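Local coordinates for pumilio homology domain family member 4 (Saccharomyces cerevisiae, PDB 3BWT), which binds mRNA through this domain, a curved array of eight Pumilio repeats that recognises single-stranded RNA, at residues K30-D33 and K38-D41; C140-K145 and L177-T182; T214-A217 and Y222-T225; T290-S295 and I328-L333. One frame throughout, in Å; residues are numbered along the deposited sequence.

Contact 1: residues K30-D33 and K38-D41; sequences KQLD and KAAD
With its CG beside the backbone N and anti to the carbonyl carbon (chi1 -77°), and its CD1 branch extended (chi2 170°), L32 turns the other branch, CD2, against A39 and A40. The contact lies within the first Pumilio repeat, where helix 22-34 meets helix 37-47 just across the short connection between them. The chain passes so closely that L32 CA and A39 CA are 5.3 Å apart. The small side chains of A39 and A40 are consistent with this close approach. The methyl of A39 points at the preceding helix and rests on its backbone, A39 CB lying 3.4 Å from Q31 O, while the amide end of Q31 leads away from the contact. L32 CD2 in turn reaches the backbone of the second helix beside the two alanine methyls. No hydrogen bond links the two segments, so the join rests on van der Waals contact among buried residues. L32 also packs on L63, K66 and L67 of helix 60-70, and D33 makes a salt bridge to K66, so the hairpin is tied to the following repeat. L32 CD2 comes to 3.6 Å from A40 CA and 4.1 Å from A40 CB.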
loop_
_atom_site.group_PDB
_atom_site.type_symbol
_atom_site.label_atom_id
_atom_site.label_comp_id
_atom_site.label_asym_id
_atom_site.label_seq_id
_atom_site.Cartn_x
_atom_site.Cartn_y
_atom_site.Cartn_z
ATOM N N LYS A 30 -0.640 -8.333 -31.387
ATOM C CA LYS A 30 0.286 -9.265 -32.009
ATOM C C LYS A 30 1.160 -8.485 -32.964
ATOM O O LYS A 30 2.378 -8.443 -32.819
ATOM C CB LYS A 30 -0.483 -10.356 -32.763
ATOM C CG LYS A 30 0.371 -11.537 -33.224
ATOM C CD LYS A 30 -0.476 -12.602 -33.927
ATOM C CE LYS A 30 -1.077 -12.083 -35.239
ATOM N NZ LYS A 30 -1.956 -13.070 -35.955
ATOM N N GLN A 31 0.512 -7.851 -33.934
ATOM C CA GLN A 31 1.183 -7.010 -34.916
ATOM C C GLN A 31 2.154 -6.013 -34.285
ATOM O O GLN A 31 3.257 -5.806 -34.785
ATOM C CB GLN A 31 0.140 -6.278 -35.752
ATOM C CG GLN A 31 -0.836 -7.215 -36.413
ATOM C CD GLN A 31 -0.146 -8.391 -37.106
ATOM O OE1 GLN A 31 0.745 -8.213 -37.944
ATOM N NE2 GLN A 31 -0.573 -9.602 -36.768
ATOM N N LEU A 32 1.745 -5.391 -33.188
ATOM C CA LEU A 32 2.626 -4.477 -32.476
ATOM C C LEU A 32 3.874 -5.211 -31.988
ATOM O O LEU A 32 4.990 -4.683 -32.042
ATOM C CB LEU A 32 1.895 -3.856 -31.292
ATOM C CG LEU A 32 0.902 -2.738 -31.583
ATOM C CD1 LEU A 32 0.093 -2.428 -30.333
ATOM C CD2 LEU A 32 1.654 -1.510 -32.072
ATOM N N ASP A 33 3.679 -6.442 -31.528
ATOM C CA ASP A 33 4.765 -7.210 -30.939
ATOM C C ASP A 33 5.782 -7.654 -31.980
ATOM O O ASP A 33 6.936 -7.909 -31.646
ATOM C CB ASP A 33 4.224 -8.427 -30.178
ATOM C CG ASP A 33 5.243 -9.014 -29.213
ATOM O OD1 ASP A 33 5.666 -8.300 -28.278
ATOM O OD2 ASP A 33 5.618 -10.193 -29.385
ATOM N N LYS A 38 6.129 -0.076 -38.000
ATOM C CA LYS A 38 5.043 0.222 -38.937
ATOM C C LYS A 38 3.694 -0.047 -38.299
ATOM O O LYS A 38 2.730 0.663 -38.571
ATOM C CB LYS A 38 5.161 -0.511 -40.288
ATOM C CG LYS A 38 6.317 -0.104 -41.172
ATOM C CD LYS A 38 6.290 -0.908 -42.480
ATOM C CE LYS A 38 7.467 -0.533 -43.410
ATOM N NZ LYS A 38 7.477 -1.310 -44.695
ATOM N N ALA A 39 3.619 -1.065 -37.462
ATOM C CA ALA A 39 2.389 -1.374 -36.741
ATOM C C ALA A 39 2.052 -0.245 -35.774
ATOM O O ALA A 39 0.916 0.228 -35.744
ATOM C CB ALA A 39 2.509 -2.689 -36.013
ATOM N N ALA A 40 3.048 0.194 -35.003
ATOM C CA ALA A 40 2.877 1.293 -34.052
ATOM C C ALA A 40 2.393 2.574 -34.735
ATOM O O ALA A 40 1.530 3.276 -34.211
ATOM C CB ALA A 40 4.172 1.555 -33.286
ATOM N N ASP A 41 2.949 2.875 -35.906
ATOM C CA ASP A 41 2.564 4.074 -36.636
ATOM C C ASP A 41 1.110 3.985 -37.083
ATOM O O ASP A 41 0.305 4.879 -36.832
ATOM C CB ASP A 41 3.445 4.246 -37.870
ATOM C CG ASP A 41 4.866 4.634 -37.535
ATOM O OD1 ASP A 41 5.200 4.784 -36.338
ATOM O OD2 ASP A 41 5.655 4.788 -38.492
#

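Contact 2: residues C140-K145 and L177-T182; sequences CLQRLK and LDHGTT
One face of the H179 imidazole lies against the end of helix 133-143, covered by Q142 CA and by the carbonyl oxygen of L141. Q142 CA stands 3.9 Å from the ring centroid and 14° off the normal, a CH-pi contact displaced somewhat toward the rim. The carbonyl sits over another part of the same face, with L141 O 3.5 Å from H179 CG. The Q142 side chain leaves beside the ring nitrogen, Q142 CG lying 3.7 Å from H179 NE2, and then runs on extended, leaving its amide plane turned 47° from the imidazole. A chi1 of -62° sets H179 CG beside its own backbone N and sends the ring across to the neighbouring helix. L141 is more distantly placed, L141 CB lying 4.3 Å from H179 CD2, while its side chain also packs on F149 and I152 of helix 146-158. Putting an alanine at H179 would probably uncover the backbone at L141 and Q142 and open a gap between the two helix ends. Both helices stop here, at R143 and H179, and the ring bridges repeats 4 and 5 in the side-by-side stacking of equivalent helices characteristic of the Pumilio superhelix.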
loop_
_atom_site.group_PDB
_atom_site.type_symbol
_atom_site.label_atom_id
_atom_site.label_comp_id
_atom_site.label_asym_id
_atom_site.label_seq_id
_atom_site.Cartn_x
_atom_site.Cartn_y
_atom_site.Cartn_z
ATOM N N CYS A 140 3.055 6.477 -9.585
ATOM C CA CYS A 140 3.805 7.711 -9.649
ATOM C C CYS A 140 4.990 7.645 -8.712
ATOM O O CYS A 140 6.101 8.046 -9.072
ATOM C CB CYS A 140 2.908 8.893 -9.293
ATOM S SG CYS A 140 1.809 9.370 -10.635
ATOM N N LEU A 141 4.744 7.134 -7.508
ATOM C CA LEU A 141 5.787 6.992 -6.499
ATOM C C LEU A 141 6.792 5.917 -6.912
ATOM O O LEU A 141 7.997 6.073 -6.723
ATOM C CB LEU A 141 5.167 6.668 -5.145
ATOM C CG LEU A 141 4.169 7.706 -4.618
ATOM C CD1 LEU A 141 3.150 7.072 -3.683
ATOM C CD2 LEU A 141 4.891 8.850 -3.923
ATOM N N GLN A 142 6.309 4.832 -7.500
ATOM C CA GLN A 142 7.217 3.771 -7.915
ATOM C C GLN A 142 8.108 4.163 -9.090
ATOM O O GLN A 142 9.160 3.562 -9.277
ATOM C CB GLN A 142 6.454 2.496 -8.273
ATOM C CG GLN A 142 5.451 2.070 -7.239
ATOM C CD GLN A 142 4.786 0.757 -7.592
ATOM O OE1 GLN A 142 3.669 0.731 -8.128
ATOM N NE2 GLN A 142 5.477 -0.347 -7.307
ATOM N N ARG A 143 7.690 5.151 -9.881
ATOM C CA ARG A 143 8.330 5.408 -11.177
ATOM C C ARG A 143 9.009 6.768 -11.321
ATOM O O ARG A 143 10.027 6.874 -12.002
ATOM C CB ARG A 143 7.338 5.238 -12.338
ATOM C CG ARG A 143 6.902 3.807 -12.620
ATOM C CD ARG A 143 8.087 2.879 -12.700
ATOM N NE ARG A 143 7.677 1.484 -12.574
ATOM C CZ ARG A 143 7.890 0.547 -13.493
ATOM N NH1 ARG A 143 8.526 0.839 -14.624
ATOM N NH2 ARG A 143 7.468 -0.692 -13.275
ATOM N N LEU A 144 8.441 7.804 -10.710
ATOM C CA LEU A 144 8.942 9.160 -10.910
ATOM C C LEU A 144 10.044 9.532 -9.934
ATOM O O LEU A 144 10.235 8.884 -8.907
ATOM C CB LEU A 144 7.815 10.190 -10.785
ATOM C CG LEU A 144 6.503 9.974 -11.544
ATOM C CD1 LEU A 144 5.614 11.195 -11.433
ATOM C CD2 LEU A 144 6.777 9.645 -12.988
ATOM N N LYS A 145 10.765 10.597 -10.263
ATOM C CA LYS A 145 11.745 11.152 -9.350
ATOM C C LYS A 145 11.014 11.822 -8.197
ATOM O O LYS A 145 9.953 12.397 -8.384
ATOM C CB LYS A 145 12.630 12.174 -10.067
ATOM C CG LYS A 145 13.613 11.573 -11.078
ATOM C CD LYS A 145 14.649 12.604 -11.521
ATOM C CE LYS A 145 15.249 12.260 -12.879
ATOM N NZ LYS A 145 14.306 12.558 -14.000
ATOM N N LEU A 177 6.230 5.904 2.024
ATOM C CA LEU A 177 7.331 5.507 2.901
ATOM C C LEU A 177 8.296 4.557 2.207
ATOM O O LEU A 177 9.431 4.393 2.648
ATOM C CB LEU A 177 6.804 4.847 4.170
ATOM C CG LEU A 177 5.983 5.767 5.061
ATOM C CD1 LEU A 177 5.481 4.996 6.246
ATOM C CD2 LEU A 177 6.810 6.946 5.497
ATOM N N ASP A 178 7.834 3.922 1.135
ATOM C CA ASP A 178 8.668 3.010 0.367
ATOM C C ASP A 178 9.674 3.768 -0.495
ATOM O O ASP A 178 10.822 3.359 -0.621
ATOM C CB ASP A 178 7.801 2.128 -0.534
ATOM C CG ASP A 178 7.250 0.907 0.185
ATOM O OD1 ASP A 178 7.625 0.670 1.351
ATOM O OD2 ASP A 178 6.438 0.175 -0.422
ATOM N N HIS A 179 9.231 4.877 -1.081
ATOM C CA HIS A 179 9.981 5.538 -2.139
ATOM C C HIS A 179 10.352 6.970 -1.783
ATOM O O HIS A 179 11.187 7.595 -2.441
ATOM C CB HIS A 179 9.172 5.530 -3.435
ATOM C CG HIS A 179 8.877 4.159 -3.943
ATOM N ND1 HIS A 179 9.822 3.385 -4.578
ATOM C CD2 HIS A 179 7.749 3.414 -3.903
ATOM C CE1 HIS A 179 9.287 2.227 -4.917
ATOM N NE2 HIS A 179 8.028 2.220 -4.519
ATOM N N GLY A 180 9.724 7.490 -0.739
ATOM C CA GLY A 180 10.001 8.842 -0.312
ATOM C C GLY A 180 11.447 9.076 0.080
ATOM O O GLY A 180 12.100 8.204 0.660
ATOM N N THR A 181 11.939 10.257 -0.282
ATOM C CA THR A 181 13.157 10.845 0.262
ATOM C C THR A 181 13.105 10.887 1.787
ATOM O O THR A 181 12.026 11.042 2.374
ATOM C CB THR A 181 13.259 12.300 -0.210
ATOM O OG1 THR A 181 13.932 12.360 -1.474
ATOM C CG2 THR A 181 13.995 13.142 0.804
ATOM N N THR A 182 14.262 10.769 2.434
ATOM C CA THR A 182 14.335 10.871 3.896
ATOM C C THR A 182 13.613 12.112 4.423
ATOM O O THR A 182 12.869 12.048 5.405
ATOM C CB THR A 182 15.798 10.882 4.395
ATOM O OG1 THR A 182 16.411 9.615 4.120
ATOM C CG2 THR A 182 15.855 11.147 5.892
#

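Contact 3: residues T214-A217 and Y222-T225; sequences TKEA and YDYT
The start of helix 224-232, the closing helix of the sixth Pumilio repeat, is gripped by a carboxylate from the helix before it. E216, near the end of helix 205-219, holds its CG beside the backbone N (chi1 -68°) and extends, carrying both oxygens to the backbone of D223-T225. OE1 accepts three bonds. The hydroxyl reaches it on the anti side, T225 OG1 to E216 OE1 being 2.6 Å, whereas two amides approach well out of the carboxylate plane, from opposite sides: T225 N at 2.7 Å from E216 OE1 on the hydroxyl's side, D223 N at 3.1 Å from E216 OE1 on the other. OE2 receives Y224 N at 2.8 Å through its syn lone pair. Four bonds thus fix the carboxylate's rotation, and the N-terminal end of the helix would probably favour its negative charge. A glutamine here would probably weaken this grip, since its amide nitrogen could not accept the bonds one of the oxygens now takes. Beside it, the Y222 ring has E216 O over one face and its hydroxyl against A217, with Y222 OH 3.6 Å from A217 CA. The Y224 ring instead presents an edge to E216 OE2 and sends its hydroxyl to D190. The arrangement joins a pair of consecutive helices within a Pumilio repeat, the second held at its first turn by an acidic side chain of the first.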
loop_
_atom_site.group_PDB
_atom_site.type_symbol
_atom_site.label_atom_id
_atom_site.label_comp_id
_atom_site.label_asym_id
_atom_site.label_seq_id
_atom_site.Cartn_x
_atom_site.Cartn_y
_atom_site.Cartn_z
ATOM N N THR A 214 8.041 -1.212 10.579
ATOM C CA THR A 214 8.509 -2.161 9.579
ATOM C C THR A 214 9.671 -1.610 8.761
ATOM O O THR A 214 10.684 -2.282 8.555
ATOM C CB THR A 214 7.361 -2.525 8.619
ATOM O OG1 THR A 214 6.433 -3.368 9.308
ATOM C CG2 THR A 214 7.881 -3.240 7.371
ATOM N N LYS A 215 9.505 -0.378 8.301
ATOM C CA LYS A 215 10.464 0.264 7.417
ATOM C C LYS A 215 11.757 0.580 8.148
ATOM O O LYS A 215 12.855 0.262 7.672
ATOM C CB LYS A 215 9.851 1.535 6.821
ATOM C CG LYS A 215 9.147 1.291 5.495
ATOM C CD LYS A 215 10.156 1.399 4.342
ATOM C CE LYS A 215 9.827 0.458 3.199
ATOM N NZ LYS A 215 10.956 0.304 2.240
ATOM N N GLU A 216 11.625 1.204 9.309
ATOM C CA GLU A 216 12.782 1.493 10.135
ATOM C C GLU A 216 13.539 0.228 10.520
ATOM O O GLU A 216 14.770 0.232 10.571
ATOM C CB GLU A 216 12.368 2.274 11.372
ATOM C CG GLU A 216 11.894 3.645 11.028
ATOM C CD GLU A 216 11.938 4.572 12.196
ATOM O OE1 GLU A 216 11.861 4.079 13.335
ATOM O OE2 GLU A 216 12.040 5.796 11.974
ATOM N N ALA A 217 12.811 -0.853 10.776
ATOM C CA ALA A 217 13.447 -2.117 11.130
ATOM C C ALA A 217 14.226 -2.678 9.951
ATOM O O ALA A 217 15.274 -3.295 10.134
ATOM C CB ALA A 217 12.432 -3.120 11.615
ATOM N N TYR A 222 16.683 3.498 13.800
ATOM C CA TYR A 222 15.433 3.746 14.514
ATOM C C TYR A 222 15.236 5.190 14.961
ATOM O O TYR A 222 16.053 5.747 15.692
ATOM C CB TYR A 222 15.307 2.789 15.696
ATOM C CG TYR A 222 15.358 1.347 15.265
ATOM C CD1 TYR A 222 16.573 0.702 15.061
ATOM C CD2 TYR A 222 14.195 0.634 15.034
ATOM C CE1 TYR A 222 16.619 -0.623 14.653
ATOM C CE2 TYR A 222 14.232 -0.682 14.625
ATOM C CZ TYR A 222 15.442 -1.307 14.437
ATOM O OH TYR A 222 15.468 -2.620 14.028
ATOM N N ASP A 223 14.135 5.784 14.514
ATOM C CA ASP A 223 13.797 7.154 14.863
ATOM C C ASP A 223 12.339 7.221 15.318
ATOM O O ASP A 223 12.064 7.407 16.505
ATOM C CB ASP A 223 14.055 8.098 13.677
ATOM C CG ASP A 223 13.582 9.524 13.937
ATOM O OD1 ASP A 223 12.974 9.772 15.001
ATOM O OD2 ASP A 223 13.812 10.403 13.074
ATOM N N TYR A 224 11.405 7.066 14.378
ATOM C CA TYR A 224 9.985 7.196 14.696
ATOM C C TYR A 224 9.482 5.998 15.493
ATOM O O TYR A 224 8.526 6.109 16.262
ATOM C CB TYR A 224 9.150 7.434 13.434
ATOM C CG TYR A 224 9.435 8.774 12.788
ATOM C CD1 TYR A 224 8.864 9.942 13.284
ATOM C CD2 TYR A 224 10.305 8.874 11.700
ATOM C CE1 TYR A 224 9.141 11.172 12.706
ATOM C CE2 TYR A 224 10.584 10.092 11.115
ATOM C CZ TYR A 224 10.002 11.240 11.621
ATOM O OH TYR A 224 10.287 12.456 11.041
ATOM N N THR A 225 10.140 4.857 15.325
ATOM C CA THR A 225 9.814 3.698 16.124
ATOM C C THR A 225 9.863 4.088 17.597
ATOM O O THR A 225 8.926 3.848 18.350
ATOM C CB THR A 225 10.797 2.548 15.849
ATOM O OG1 THR A 225 10.624 2.083 14.503
ATOM C CG2 THR A 225 10.561 1.398 16.806
#

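Contact 4: residues T290-S295 and I328-L333; sequences TALDIS and IGMLHL
The chain turns through a type I beta turn from I328 to L331 and brings M330 alongside helix 284-298, with M330 CA 6.2 Å from L292 CA. M330 points at the helix and is the main contributor from its side. Its CB lies against the leucine, M330 CB to L292 CD1 being 3.7 Å, and bends at chi2 and chi3 (-60° and -45°) then fold the thioether round so that the terminal methyl meets the next residue along the helix. There M330 CE is 3.7 Å from D293 CB, crossing the short aspartate side chain obliquely and touching it by its aliphatic carbon. Here the carboxy-terminal tail of the Pumilio homology domain packs back on a helix of the eighth repeat, at the end of the array. L331 starts out away from that helix, yet its tip returns to it, L331 CD2 standing 4.3 Å from L292 CD2. The two leucines have further company: L292 packs on L306 of helix 300-310, and L331 on A311 and L314. Across the two segments the contact contains no hydrogen bond, but the turn is held from nearby by Y303, whose hydroxyl is hydrogen-bonded to M330 O.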
loop_
_atom_site.group_PDB
_atom_site.type_symbol
_atom_site.label_atom_id
_atom_site.label_comp_id
_atom_site.label_asym_id
_atom_site.label_seq_id
_atom_site.Cartn_x
_atom_site.Cartn_y
_atom_site.Cartn_z
ATOM N N THR A 290 2.083 -13.625 22.384
ATOM C CA THR A 290 3.245 -13.032 21.755
ATOM C C THR A 290 4.267 -12.667 22.820
ATOM O O THR A 290 5.458 -12.909 22.644
ATOM C CB THR A 290 2.878 -11.793 20.944
ATOM O OG1 THR A 290 2.246 -12.211 19.735
ATOM C CG2 THR A 290 4.122 -11.009 20.589
ATOM N N ALA A 291 3.786 -12.100 23.923
ATOM C CA ALA A 291 4.651 -11.640 25.005
ATOM C C ALA A 291 5.479 -12.784 25.565
ATOM O O ALA A 291 6.683 -12.650 25.769
ATOM C CB ALA A 291 3.825 -11.003 26.102
ATOM N N LEU A 292 4.820 -13.909 25.806
ATOM C CA LEU A 292 5.491 -15.114 26.275
ATOM C C LEU A 292 6.468 -15.654 25.238
ATOM O O LEU A 292 7.566 -16.069 25.580
ATOM C CB LEU A 292 4.466 -16.199 26.622
ATOM C CG LEU A 292 3.622 -15.963 27.874
ATOM C CD1 LEU A 292 2.282 -16.693 27.781
ATOM C CD2 LEU A 292 4.388 -16.372 29.115
ATOM N N ASP A 293 6.057 -15.663 23.973
ATOM C CA ASP A 293 6.876 -16.220 22.909
ATOM C C ASP A 293 8.157 -15.415 22.757
ATOM O O ASP A 293 9.254 -15.974 22.778
ATOM C CB ASP A 293 6.099 -16.254 21.590
ATOM C CG ASP A 293 6.946 -16.747 20.416
ATOM O OD1 ASP A 293 7.573 -17.821 20.531
ATOM O OD2 ASP A 293 6.975 -16.059 19.371
ATOM N N ILE A 294 8.015 -14.100 22.618
ATOM C CA ILE A 294 9.174 -13.219 22.520
ATOM C C ILE A 294 10.070 -13.342 23.751
ATOM O O ILE A 294 11.263 -13.607 23.624
ATOM C CB ILE A 294 8.770 -11.737 22.321
ATOM C CG1 ILE A 294 8.070 -11.551 20.978
ATOM C CG2 ILE A 294 9.994 -10.827 22.405
ATOM C CD1 ILE A 294 8.862 -12.085 19.804
ATOM N N SER A 295 9.491 -13.161 24.935
ATOM C CA SER A 295 10.271 -13.163 26.171
ATOM C C SER A 295 11.041 -14.470 26.387
ATOM O O SER A 295 12.178 -14.447 26.868
ATOM C CB SER A 295 9.395 -12.833 27.383
ATOM O OG SER A 295 8.471 -13.873 27.642
ATOM N N ILE A 328 -1.344 -21.960 27.714
ATOM C CA ILE A 328 -0.771 -23.121 28.378
ATOM C C ILE A 328 0.408 -23.640 27.556
ATOM O O ILE A 328 1.400 -24.153 28.097
ATOM C CB ILE A 328 -1.832 -24.228 28.546
ATOM C CG1 ILE A 328 -2.931 -23.763 29.505
ATOM C CG2 ILE A 328 -1.206 -25.509 29.054
ATOM C CD1 ILE A 328 -4.082 -24.738 29.653
ATOM N N GLY A 329 0.296 -23.483 26.240
ATOM C CA GLY A 329 1.306 -23.963 25.320
ATOM C C GLY A 329 2.574 -23.139 25.380
ATOM O O GLY A 329 3.640 -23.591 24.960
ATOM N N MET A 330 2.463 -21.927 25.910
ATOM C CA MET A 330 3.592 -21.007 25.922
ATOM C C MET A 330 4.316 -21.043 27.257
ATOM O O MET A 330 5.251 -20.276 27.477
ATOM C CB MET A 330 3.114 -19.576 25.644
ATOM C CG MET A 330 2.145 -19.440 24.475
ATOM S SD MET A 330 2.845 -19.988 22.904
ATOM C CE MET A 330 4.455 -19.204 22.980
ATOM N N LEU A 331 3.904 -21.952 28.135
ATOM C CA LEU A 331 4.228 -21.821 29.553
ATOM C C LEU A 331 5.538 -22.400 30.084
ATOM O O LEU A 331 6.151 -21.804 30.973
ATOM C CB LEU A 331 3.064 -22.289 30.421
ATOM C CG LEU A 331 2.188 -21.114 30.838
ATOM C CD1 LEU A 331 1.329 -21.504 32.030
ATOM C CD2 LEU A 331 3.068 -19.907 31.164
ATOM N N HIS A 332 5.974 -23.548 29.584
ATOM C CA HIS A 332 7.158 -24.160 30.191
ATOM C C HIS A 332 8.359 -24.258 29.254
ATOM O O HIS A 332 9.505 -24.220 29.704
ATOM C CB HIS A 332 6.803 -25.502 30.833
ATOM C CG HIS A 332 5.707 -25.397 31.849
ATOM N ND1 HIS A 332 5.913 -24.890 33.115
ATOM C CD2 HIS A 332 4.388 -25.701 31.776
ATOM C CE1 HIS A 332 4.773 -24.901 33.782
ATOM N NE2 HIS A 332 3.832 -25.388 32.993
ATOM N N LEU A 333 8.077 -24.371 27.958
ATOM C CA LEU A 333 9.085 -24.285 26.901
ATOM C C LEU A 333 10.524 -24.502 27.381
ATOM O O LEU A 333 11.388 -24.939 26.618
ATOM C CB LEU A 333 8.967 -22.933 26.193
ATOM C CG LEU A 333 7.860 -22.798 25.145
ATOM C CD1 LEU A 333 6.716 -23.758 25.425
ATOM C CD2 LEU A 333 7.359 -21.358 25.085
#

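In the fold
The four contacts follow one another along the chain from the first Pumilio repeat to the tail packed on the eighth; the centres of contacts 1 and 4 are 62 Å apart. Contacts 2 and 3 alone touch, their centres 17 Å apart: K215 NZ approaches D178 OD1 at 3.5 Å in a long, weak ion pair, joining repeats 5 and 6. Contact 1 is about 17 Å from contact 2, and contact 3 about 13 Å from contact 4, between nearest atoms. Contacts 1 and 3 join consecutive helices within a repeat, the first by packing, the second largely by hydrogen bonds, whereas contact 2 joins adjacent repeats. As in other PUF proteins, the concave surface probably receives the RNA.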